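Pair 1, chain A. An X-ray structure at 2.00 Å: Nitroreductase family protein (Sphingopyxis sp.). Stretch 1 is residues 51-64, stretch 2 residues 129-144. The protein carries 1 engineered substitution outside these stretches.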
# COMPACT_ATOMS: atom_id res chain seq x y z
N GLN A 51 9.94 -3.01 -6.98
CA GLN A 51 9.32 -4.21 -6.42
C GLN A 51 9.99 -4.64 -5.10
O GLN A 51 10.50 -5.75 -4.99
CB GLN A 51 9.38 -5.38 -7.42
CG GLN A 51 8.68 -5.10 -8.76
CD GLN A 51 9.17 -6.01 -9.87
OE1 GLN A 51 8.76 -7.17 -9.98
NE2 GLN A 51 10.10 -5.50 -10.66
N PRO A 52 10.00 -3.75 -4.10
CA PRO A 52 10.83 -3.99 -2.91
C PRO A 52 10.30 -5.07 -1.95
O PRO A 52 11.03 -5.44 -1.03
CB PRO A 52 10.87 -2.62 -2.24
CG PRO A 52 9.52 -1.99 -2.61
CD PRO A 52 9.22 -2.49 -4.01
N TRP A 53 9.08 -5.57 -2.17
CA TRP A 53 8.49 -6.56 -1.28
C TRP A 53 9.13 -7.95 -1.36
O TRP A 53 9.46 -8.46 -2.43
CB TRP A 53 6.98 -6.70 -1.55
CG TRP A 53 6.59 -6.88 -2.97
CD1 TRP A 53 6.48 -8.06 -3.65
CD2 TRP A 53 6.25 -5.85 -3.90
NE1 TRP A 53 6.09 -7.83 -4.94
CE2 TRP A 53 5.95 -6.48 -5.13
CE3 TRP A 53 6.16 -4.45 -3.82
CZ2 TRP A 53 5.57 -5.75 -6.27
CZ3 TRP A 53 5.78 -3.73 -4.95
CH2 TRP A 53 5.49 -4.38 -6.16
N GLN A 54 9.28 -8.58 -0.20
CA GLN A 54 9.75 -9.97 -0.12
C GLN A 54 8.89 -10.70 0.89
O GLN A 54 8.52 -10.13 1.91
CB GLN A 54 11.22 -10.04 0.29
CG GLN A 54 12.20 -9.66 -0.80
CD GLN A 54 13.63 -9.62 -0.31
OE1 GLN A 54 14.18 -8.56 -0.02
NE2 GLN A 54 14.24 -10.79 -0.20
N ALA A 55 8.57 -11.95 0.63
CA ALA A 55 7.68 -12.64 1.54
C ALA A 55 8.14 -14.04 1.86
O ALA A 55 8.58 -14.77 0.99
CB ALA A 55 6.27 -12.69 0.98
N THR A 56 8.02 -14.39 3.13
CA THR A 56 8.23 -15.75 3.57
C THR A 56 6.90 -16.36 4.01
O THR A 56 6.31 -15.94 5.01
CB THR A 56 9.25 -15.80 4.70
OG1 THR A 56 10.49 -15.28 4.21
CG2 THR A 56 9.47 -17.25 5.19
N VAL A 57 6.42 -17.32 3.24
CA VAL A 57 5.14 -17.96 3.51
C VAL A 57 5.34 -19.23 4.29
O VAL A 57 6.00 -20.16 3.80
CB VAL A 57 4.39 -18.27 2.22
CG1 VAL A 57 3.05 -18.89 2.51
CG2 VAL A 57 4.24 -16.97 1.40
N VAL A 58 4.76 -19.30 5.48
CA VAL A 58 4.94 -20.49 6.30
C VAL A 58 3.63 -21.22 6.60
O VAL A 58 2.56 -20.63 6.60
CB VAL A 58 5.65 -20.15 7.63
CG1 VAL A 58 7.01 -19.54 7.35
CG2 VAL A 58 4.79 -19.24 8.49
N THR A 59 3.75 -22.53 6.81
CA THR A 59 2.61 -23.35 7.17
C THR A 59 3.08 -24.59 7.95
O THR A 59 4.29 -24.83 8.10
CB THR A 59 1.81 -23.81 5.94
OG1 THR A 59 0.54 -24.34 6.35
CG2 THR A 59 2.59 -24.89 5.18
N GLY A 60 2.12 -25.37 8.45
CA GLY A 60 2.39 -26.57 9.20
C GLY A 60 3.38 -26.36 10.33
O GLY A 60 3.28 -25.37 11.07
N GLU A 61 4.38 -27.24 10.41
CA GLU A 61 5.35 -27.30 11.51
C GLU A 61 6.20 -26.03 11.65
O GLU A 61 6.54 -25.62 12.77
CB GLU A 61 6.26 -28.51 11.31
CG GLU A 61 7.74 -28.30 11.64
CD GLU A 61 8.03 -28.06 13.12
OE1 GLU A 61 7.15 -28.34 13.96
OE2 GLU A 61 9.14 -27.57 13.43
N ARG A 62 6.57 -25.44 10.52
CA ARG A 62 7.35 -24.20 10.51
C ARG A 62 6.55 -23.07 11.13
O ARG A 62 7.03 -22.33 11.99
CB ARG A 62 7.75 -23.84 9.09
CG ARG A 62 8.63 -24.90 8.43
CD ARG A 62 10.00 -24.97 9.09
NE ARG A 62 10.59 -23.64 9.19
CZ ARG A 62 10.79 -23.01 10.34
NH1 ARG A 62 10.46 -23.58 11.49
NH2 ARG A 62 11.33 -21.79 10.32
N TRP A 63 5.31 -22.96 10.68
CA TRP A 63 4.37 -21.99 11.18
C TRP A 63 4.16 -22.26 12.68
O TRP A 63 3.94 -21.34 13.46
CB TRP A 63 3.09 -22.06 10.34
CG TRP A 63 1.85 -21.33 10.79
CD1 TRP A 63 0.56 -21.75 10.60
CD2 TRP A 63 1.75 -20.06 11.46
NE1 TRP A 63 -0.32 -20.84 11.12
CE2 TRP A 63 0.38 -19.80 11.66
CE3 TRP A 63 2.68 -19.14 11.93
CZ2 TRP A 63 -0.08 -18.65 12.31
CZ3 TRP A 63 2.23 -18.01 12.58
CH2 TRP A 63 0.86 -17.78 12.77
N GLN A 64 4.27 -23.52 13.09
CA GLN A 64 4.17 -23.83 14.52
C GLN A 64 5.42 -23.41 15.30
O GLN A 64 5.31 -22.99 16.46
CB GLN A 64 3.95 -25.33 14.75
CG GLN A 64 2.52 -25.70 15.08
CD GLN A 64 2.05 -25.07 16.36
OE1 GLN A 64 2.80 -24.97 17.33
NE2 GLN A 64 0.80 -24.62 16.38
N TYR A 129 -1.27 -14.04 17.88
CA TYR A 129 -0.02 -14.76 17.74
C TYR A 129 -0.24 -16.24 17.39
O TYR A 129 0.72 -17.00 17.29
CB TYR A 129 0.81 -14.57 19.01
CG TYR A 129 1.20 -13.10 19.13
CD1 TYR A 129 2.09 -12.52 18.23
CD2 TYR A 129 0.64 -12.29 20.12
CE1 TYR A 129 2.43 -11.17 18.32
CE2 TYR A 129 0.98 -10.93 20.21
CZ TYR A 129 1.87 -10.39 19.32
OH TYR A 129 2.21 -9.06 19.41
N ARG A 130 -1.49 -16.61 17.15
CA ARG A 130 -1.80 -17.86 16.46
C ARG A 130 -2.47 -17.58 15.11
O ARG A 130 -3.08 -18.47 14.52
CB ARG A 130 -2.75 -18.71 17.30
CG ARG A 130 -2.47 -18.72 18.79
CD ARG A 130 -3.53 -19.56 19.51
NE ARG A 130 -3.01 -20.81 20.06
CZ ARG A 130 -2.37 -20.90 21.23
NH1 ARG A 130 -2.17 -19.82 21.96
NH2 ARG A 130 -1.94 -22.08 21.65
N GLY A 131 -2.33 -16.36 14.60
CA GLY A 131 -2.88 -16.01 13.31
C GLY A 131 -4.39 -16.20 13.30
O GLY A 131 -5.01 -16.40 12.25
N PHE A 132 -4.98 -16.12 14.49
CA PHE A 132 -6.41 -16.33 14.66
C PHE A 132 -6.83 -17.68 14.10
O PHE A 132 -7.95 -17.83 13.63
CB PHE A 132 -7.22 -15.21 13.99
CG PHE A 132 -6.91 -13.84 14.51
CD1 PHE A 132 -7.16 -13.51 15.83
CD2 PHE A 132 -6.36 -12.88 13.68
CE1 PHE A 132 -6.88 -12.25 16.32
CE2 PHE A 132 -6.07 -11.61 14.16
CZ PHE A 132 -6.33 -11.29 15.48
N GLY A 133 -5.90 -18.64 14.11
CA GLY A 133 -6.21 -19.98 13.66
C GLY A 133 -6.04 -20.23 12.18
O GLY A 133 -6.43 -21.28 11.66
N ALA A 134 -5.49 -19.25 11.47
CA ALA A 134 -5.21 -19.42 10.06
C ALA A 134 -4.12 -20.47 9.85
O ALA A 134 -3.16 -20.54 10.63
CB ALA A 134 -4.80 -18.11 9.45
N PRO A 135 -4.27 -21.30 8.81
CA PRO A 135 -3.33 -22.38 8.50
C PRO A 135 -2.03 -21.90 7.85
O PRO A 135 -1.04 -22.62 7.87
CB PRO A 135 -4.12 -23.26 7.53
CG PRO A 135 -5.04 -22.30 6.85
CD PRO A 135 -5.43 -21.30 7.91
N VAL A 136 -2.05 -20.70 7.29
CA VAL A 136 -0.93 -20.15 6.54
C VAL A 136 -0.59 -18.76 7.06
O VAL A 136 -1.49 -17.99 7.38
CB VAL A 136 -1.25 -20.07 5.01
CG1 VAL A 136 -0.24 -19.20 4.28
CG2 VAL A 136 -1.32 -21.49 4.39
N MET A 137 0.69 -18.45 7.18
CA MET A 137 1.09 -17.10 7.58
C MET A 137 2.18 -16.56 6.65
O MET A 137 3.21 -17.21 6.46
CB MET A 137 1.59 -17.07 9.04
CG MET A 137 2.20 -15.73 9.46
SD MET A 137 0.95 -14.41 9.57
CE MET A 137 -0.16 -15.17 10.77
N LEU A 138 1.92 -15.40 6.06
CA LEU A 138 2.88 -14.71 5.20
C LEU A 138 3.55 -13.60 5.98
O LEU A 138 2.88 -12.71 6.51
CB LEU A 138 2.20 -14.12 3.96
CG LEU A 138 3.02 -13.26 3.01
CD1 LEU A 138 2.56 -13.49 1.59
CD2 LEU A 138 2.89 -11.78 3.35
N PHE A 139 4.87 -13.61 5.96
CA PHE A 139 5.63 -12.55 6.58
C PHE A 139 6.24 -11.69 5.50
O PHE A 139 7.06 -12.17 4.69
CB PHE A 139 6.71 -13.10 7.51
CG PHE A 139 6.16 -13.70 8.77
CD1 PHE A 139 5.68 -12.89 9.78
CD2 PHE A 139 6.13 -15.08 8.94
CE1 PHE A 139 5.16 -13.44 10.95
CE2 PHE A 139 5.62 -15.64 10.10
CZ PHE A 139 5.14 -14.81 11.12
N LEU A 140 5.82 -10.44 5.48
CA LEU A 140 6.24 -9.48 4.46
C LEU A 140 7.41 -8.70 4.98
O LEU A 140 7.33 -8.07 6.04
CB LEU A 140 5.07 -8.55 4.07
CG LEU A 140 5.32 -7.31 3.22
CD1 LEU A 140 6.11 -7.64 1.97
CD2 LEU A 140 3.97 -6.63 2.84
N HIS A 141 8.53 -8.76 4.26
CA HIS A 141 9.71 -8.05 4.70
C HIS A 141 10.47 -7.45 3.54
O HIS A 141 10.13 -7.69 2.37
CB HIS A 141 10.61 -8.97 5.50
CG HIS A 141 10.97 -10.22 4.76
ND1 HIS A 141 12.13 -10.34 4.05
CD2 HIS A 141 10.31 -11.41 4.65
CE1 HIS A 141 12.19 -11.57 3.51
NE2 HIS A 141 11.11 -12.22 3.86
N CYS A 142 11.50 -6.66 3.85
CA CYS A 142 12.30 -6.01 2.82
C CYS A 142 13.67 -5.65 3.36
O CYS A 142 13.93 -5.74 4.57
CB CYS A 142 11.60 -4.74 2.29
SG CYS A 142 11.37 -3.44 3.57
N SER A 143 14.56 -5.25 2.46
CA SER A 143 15.87 -4.80 2.88
C SER A 143 15.76 -3.55 3.74
O SER A 143 14.89 -2.72 3.51
CB SER A 143 16.76 -4.50 1.67
OG SER A 143 17.93 -3.84 2.09
N ARG A 144 16.65 -3.42 4.72
CA ARG A 144 16.69 -2.22 5.57
C ARG A 144 17.13 -0.95 4.85
O ARG A 144 17.09 0.13 5.44
CB ARG A 144 17.61 -2.45 6.77
CG ARG A 144 17.08 -3.48 7.72
CD ARG A 144 17.85 -3.55 9.03
NE ARG A 144 17.11 -4.39 9.95
CZ ARG A 144 16.38 -3.93 10.96
NH1 ARG A 144 15.72 -4.78 11.74
NH2 ARG A 144 16.33 -2.64 11.21
O HOH W 1 13.53 -5.79 -0.14

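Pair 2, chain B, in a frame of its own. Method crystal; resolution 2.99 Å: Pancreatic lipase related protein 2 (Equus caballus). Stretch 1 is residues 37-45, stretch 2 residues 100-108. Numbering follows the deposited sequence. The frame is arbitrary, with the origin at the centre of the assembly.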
# COMPACT_ATOMS: atom_id res chain seq x y z
N THR B 37 -3.72 -25.61 -6.90
CA THR B 37 -3.94 -24.65 -5.80
C THR B 37 -3.63 -25.32 -4.48
O THR B 37 -4.06 -26.44 -4.23
CB THR B 37 -5.38 -24.24 -5.74
OG1 THR B 37 -5.80 -23.79 -7.01
CG2 THR B 37 -5.58 -23.06 -4.83
N ARG B 38 -2.95 -24.63 -3.59
CA ARG B 38 -2.49 -25.30 -2.39
C ARG B 38 -2.54 -24.33 -1.22
O ARG B 38 -1.82 -23.34 -1.20
CB ARG B 38 -1.06 -25.81 -2.58
CG ARG B 38 -0.89 -27.08 -3.40
CD ARG B 38 0.37 -27.86 -2.99
NE ARG B 38 1.42 -26.95 -2.55
CZ ARG B 38 2.42 -27.25 -1.71
NH1 ARG B 38 2.56 -28.47 -1.18
NH2 ARG B 38 3.31 -26.32 -1.40
N PHE B 39 -3.38 -24.64 -0.23
CA PHE B 39 -3.55 -23.82 0.97
C PHE B 39 -2.54 -24.18 2.06
O PHE B 39 -2.50 -25.31 2.50
CB PHE B 39 -4.94 -24.06 1.48
CG PHE B 39 -6.00 -23.69 0.49
CD1 PHE B 39 -6.21 -22.37 0.19
CD2 PHE B 39 -6.78 -24.66 -0.13
CE1 PHE B 39 -7.18 -22.01 -0.70
CE2 PHE B 39 -7.79 -24.31 -1.03
CZ PHE B 39 -7.98 -22.98 -1.33
N LEU B 40 -1.69 -23.25 2.45
CA LEU B 40 -0.62 -23.56 3.41
C LEU B 40 -0.84 -22.82 4.70
O LEU B 40 -0.94 -21.59 4.71
CB LEU B 40 0.73 -23.15 2.89
CG LEU B 40 0.94 -23.39 1.40
CD1 LEU B 40 2.34 -23.08 1.09
CD2 LEU B 40 0.62 -24.83 1.01
N LEU B 41 -0.92 -23.59 5.80
CA LEU B 41 -1.47 -23.06 7.06
C LEU B 41 -0.42 -22.75 8.11
O LEU B 41 0.34 -23.60 8.52
CB LEU B 41 -2.56 -23.97 7.63
CG LEU B 41 -3.36 -23.42 8.83
CD1 LEU B 41 -3.53 -21.93 8.84
CD2 LEU B 41 -4.74 -23.99 8.82
N TYR B 42 -0.39 -21.49 8.50
CA TYR B 42 0.50 -21.00 9.50
C TYR B 42 -0.38 -20.45 10.62
O TYR B 42 -1.40 -19.82 10.37
CB TYR B 42 1.37 -19.89 8.92
CG TYR B 42 2.42 -20.31 7.89
CD1 TYR B 42 3.69 -20.68 8.31
CD2 TYR B 42 2.18 -20.26 6.49
CE1 TYR B 42 4.69 -21.03 7.37
CE2 TYR B 42 3.19 -20.61 5.55
CZ TYR B 42 4.44 -21.00 6.00
OH TYR B 42 5.46 -21.36 5.14
N THR B 43 0.02 -20.74 11.85
CA THR B 43 -0.67 -20.33 13.09
C THR B 43 0.40 -20.13 14.14
O THR B 43 1.52 -20.62 13.98
CB THR B 43 -1.62 -21.42 13.62
OG1 THR B 43 -0.99 -22.71 13.50
CG2 THR B 43 -2.90 -21.51 12.79
N ASN B 44 0.06 -19.47 15.25
CA ASN B 44 1.11 -19.03 16.17
C ASN B 44 1.76 -20.27 16.74
O ASN B 44 2.90 -20.23 17.17
CB ASN B 44 0.58 -18.16 17.28
CG ASN B 44 -0.30 -17.08 16.78
OD1 ASN B 44 -1.42 -17.34 16.38
ND2 ASN B 44 0.19 -15.86 16.80
N LYS B 45 1.02 -21.37 16.71
CA LYS B 45 1.50 -22.67 17.17
C LYS B 45 2.67 -23.11 16.30
O LYS B 45 3.74 -23.43 16.83
CB LYS B 45 0.34 -23.67 17.16
CG LYS B 45 -0.89 -23.22 18.03
CD LYS B 45 -2.16 -24.12 17.87
CE LYS B 45 -3.23 -23.85 18.96
NZ LYS B 45 -4.65 -24.24 18.57
N THR B 100 -2.74 -13.19 17.42
CA THR B 100 -2.82 -14.64 17.49
C THR B 100 -3.96 -15.04 16.58
O THR B 100 -5.09 -14.60 16.72
CB THR B 100 -2.86 -15.27 18.93
OG1 THR B 100 -3.90 -14.70 19.71
CG2 THR B 100 -1.54 -14.94 19.74
N THR B 101 -3.59 -15.83 15.57
CA THR B 101 -4.39 -15.99 14.40
C THR B 101 -3.95 -17.12 13.46
O THR B 101 -2.89 -17.73 13.64
CB THR B 101 -4.33 -14.68 13.67
OG1 THR B 101 -4.41 -13.62 14.64
CG2 THR B 101 -5.54 -14.45 12.78
N ASN B 102 -4.83 -17.38 12.49
CA ASN B 102 -4.63 -18.29 11.38
C ASN B 102 -4.25 -17.51 10.15
O ASN B 102 -5.01 -16.64 9.70
CB ASN B 102 -5.94 -18.98 11.06
CG ASN B 102 -6.57 -19.62 12.25
OD1 ASN B 102 -5.91 -20.39 12.96
ND2 ASN B 102 -7.86 -19.31 12.50
N CYS B 103 -3.11 -17.84 9.56
CA CYS B 103 -2.74 -17.23 8.29
C CYS B 103 -2.44 -18.28 7.24
O CYS B 103 -1.57 -19.09 7.42
CB CYS B 103 -1.58 -16.26 8.47
SG CYS B 103 -1.27 -15.30 6.96
N ILE B 104 -3.21 -18.27 6.16
CA ILE B 104 -2.99 -19.17 5.03
C ILE B 104 -2.47 -18.43 3.78
O ILE B 104 -2.99 -17.37 3.39
CB ILE B 104 -4.29 -19.92 4.61
CG1 ILE B 104 -5.02 -20.56 5.80
CG2 ILE B 104 -3.98 -20.96 3.54
CD1 ILE B 104 -6.50 -20.75 5.55
N SER B 105 -1.46 -19.04 3.16
CA SER B 105 -0.85 -18.57 1.94
C SER B 105 -1.41 -19.45 0.85
O SER B 105 -1.33 -20.66 0.96
CB SER B 105 0.67 -18.72 2.05
OG SER B 105 1.31 -18.57 0.78
N VAL B 106 -2.04 -18.84 -0.14
CA VAL B 106 -2.67 -19.58 -1.23
C VAL B 106 -1.68 -19.71 -2.40
O VAL B 106 -1.52 -18.78 -3.18
CB VAL B 106 -3.93 -18.86 -1.71
CG1 VAL B 106 -4.55 -19.62 -2.91
CG2 VAL B 106 -4.94 -18.71 -0.57
N ASP B 107 -1.01 -20.85 -2.50
CA ASP B 107 -0.04 -21.05 -3.56
C ASP B 107 -0.68 -21.66 -4.79
O ASP B 107 -1.13 -22.78 -4.74
CB ASP B 107 1.07 -21.98 -3.11
CG ASP B 107 2.02 -22.38 -4.25
OD1 ASP B 107 1.60 -23.15 -5.10
OD2 ASP B 107 3.18 -21.99 -4.39
N TRP B 108 -0.70 -20.92 -5.90
CA TRP B 108 -1.19 -21.49 -7.16
C TRP B 108 -0.19 -21.29 -8.27
O TRP B 108 -0.55 -21.08 -9.41
CB TRP B 108 -2.53 -20.89 -7.56
CG TRP B 108 -2.52 -19.44 -7.71
CD1 TRP B 108 -2.30 -18.52 -6.74
CD2 TRP B 108 -2.79 -18.70 -8.90
NE1 TRP B 108 -2.42 -17.25 -7.25
CE2 TRP B 108 -2.72 -17.33 -8.58
CE3 TRP B 108 -3.08 -19.06 -10.22
CZ2 TRP B 108 -2.94 -16.32 -9.50
CZ3 TRP B 108 -3.30 -18.04 -11.15
CH2 TRP B 108 -3.23 -16.69 -10.78

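Both pairs are built on two neighbouring antiparallel strands. In pair 1, strand 54-59 runs at 161° to strand 136-143; in pair 2, strand 38-43 runs at 155° to strand 102-107, and in each the axes approach to 4.6 Å. Fourteen central residues superpose with an RMSD of 0.6 Å, so the registers coincide: Q54(A) opposite H141(A) matches R38(B) opposite D107(B), T56(A) with F139(A) matches L40(B) with S105(B), and V58(A) with M137(A) matches Y42(B) with C103(B).

These are the hydrogen-bonded pairs, and their backbone ladders are nearly interchangeable. T56(A) N donates to F139(A) O at 2.9 Å, as L40(B) N does to S105(B) O at 3.0 Å; M137(A) N reaches V58(A) O at 2.9 Å, and C103(B) N reaches Y42(B) O at 2.7 Å. Because the backbone supplies these bonds, side chains are free to differ.

Over its middle, the face bearing A55(A), V57(A), L138(A) and L140(A), matched by F39(B), L41(B), I104(B) and V106(B), is apolar in both, but bulk is distributed differently; towards one end it carries T59(A) with V136(A) in pair 1 and T43(B) with N102(B) in pair 2. In pair 1 the small A55(A) leaves room for a leucine branch, A55(A) CB lying 3.8 Å from L138(A) CD1. In pair 2, F39(B) CB packs 3.8 Å from I104(B) CG2, and V106(B) CG2 meets the edge of the phenyl ring, 3.9 Å from F39(B) CD1. Next along, V57(A) CG2 touches L138(A) CD1 at 3.9 Å, whereas the longer L41(B) brings CD1 to 3.7 Å from I104(B) CG1. Beta-branched V57(A), I104(B) and V106(B) and aromatic F39(B) favour extended backbones; the leucines fill space with flexible apolar branches.

The other face shows sharper contrasts. H141(A) has chi1 near p, which brings its ring back over its neighbours: Q54(A) CB lies 4.0 Å from the ring centroid, over its face, while at the ring edge H141(A) NE2 hydrogen-bonds T56(A) OG1 at 3.1 Å. A threonine suits this place, since its hydroxyl can serve the imidazole as donor or acceptor. At the same positions pair 2 has D107(B) and L40(B), and leucine's side chain offers no polar atom. D107(B) instead faces the opposite charge of R38(B), but R38(B) NE and D107(B) OD1 are 4.6 Å apart, beyond a salt bridge.

At the end where T59(A) and T43(B) lie, the pairs use different side chains. In pair 1 the chain turns into a helix after the strand, and W63(A), without a counterpart in pair 2, swings back across the second stretch. Its NE1 donates to A134(A) O at 2.9 Å, and M137(A) CB sits over its six-membered ring, 3.6 Å from the centroid; a large flat ring thus joins a polar edge to an apolar face. T59(A) OG1 donates to P135(A) O at 2.8 Å. In pair 2, N44(B) OD1 accepts from T101(B) N at 2.8 Å. This bond has no equivalent in pair 1: P135(A), matching T101(B), has no backbone NH, and G60(A), matching N44(B), has no side chain.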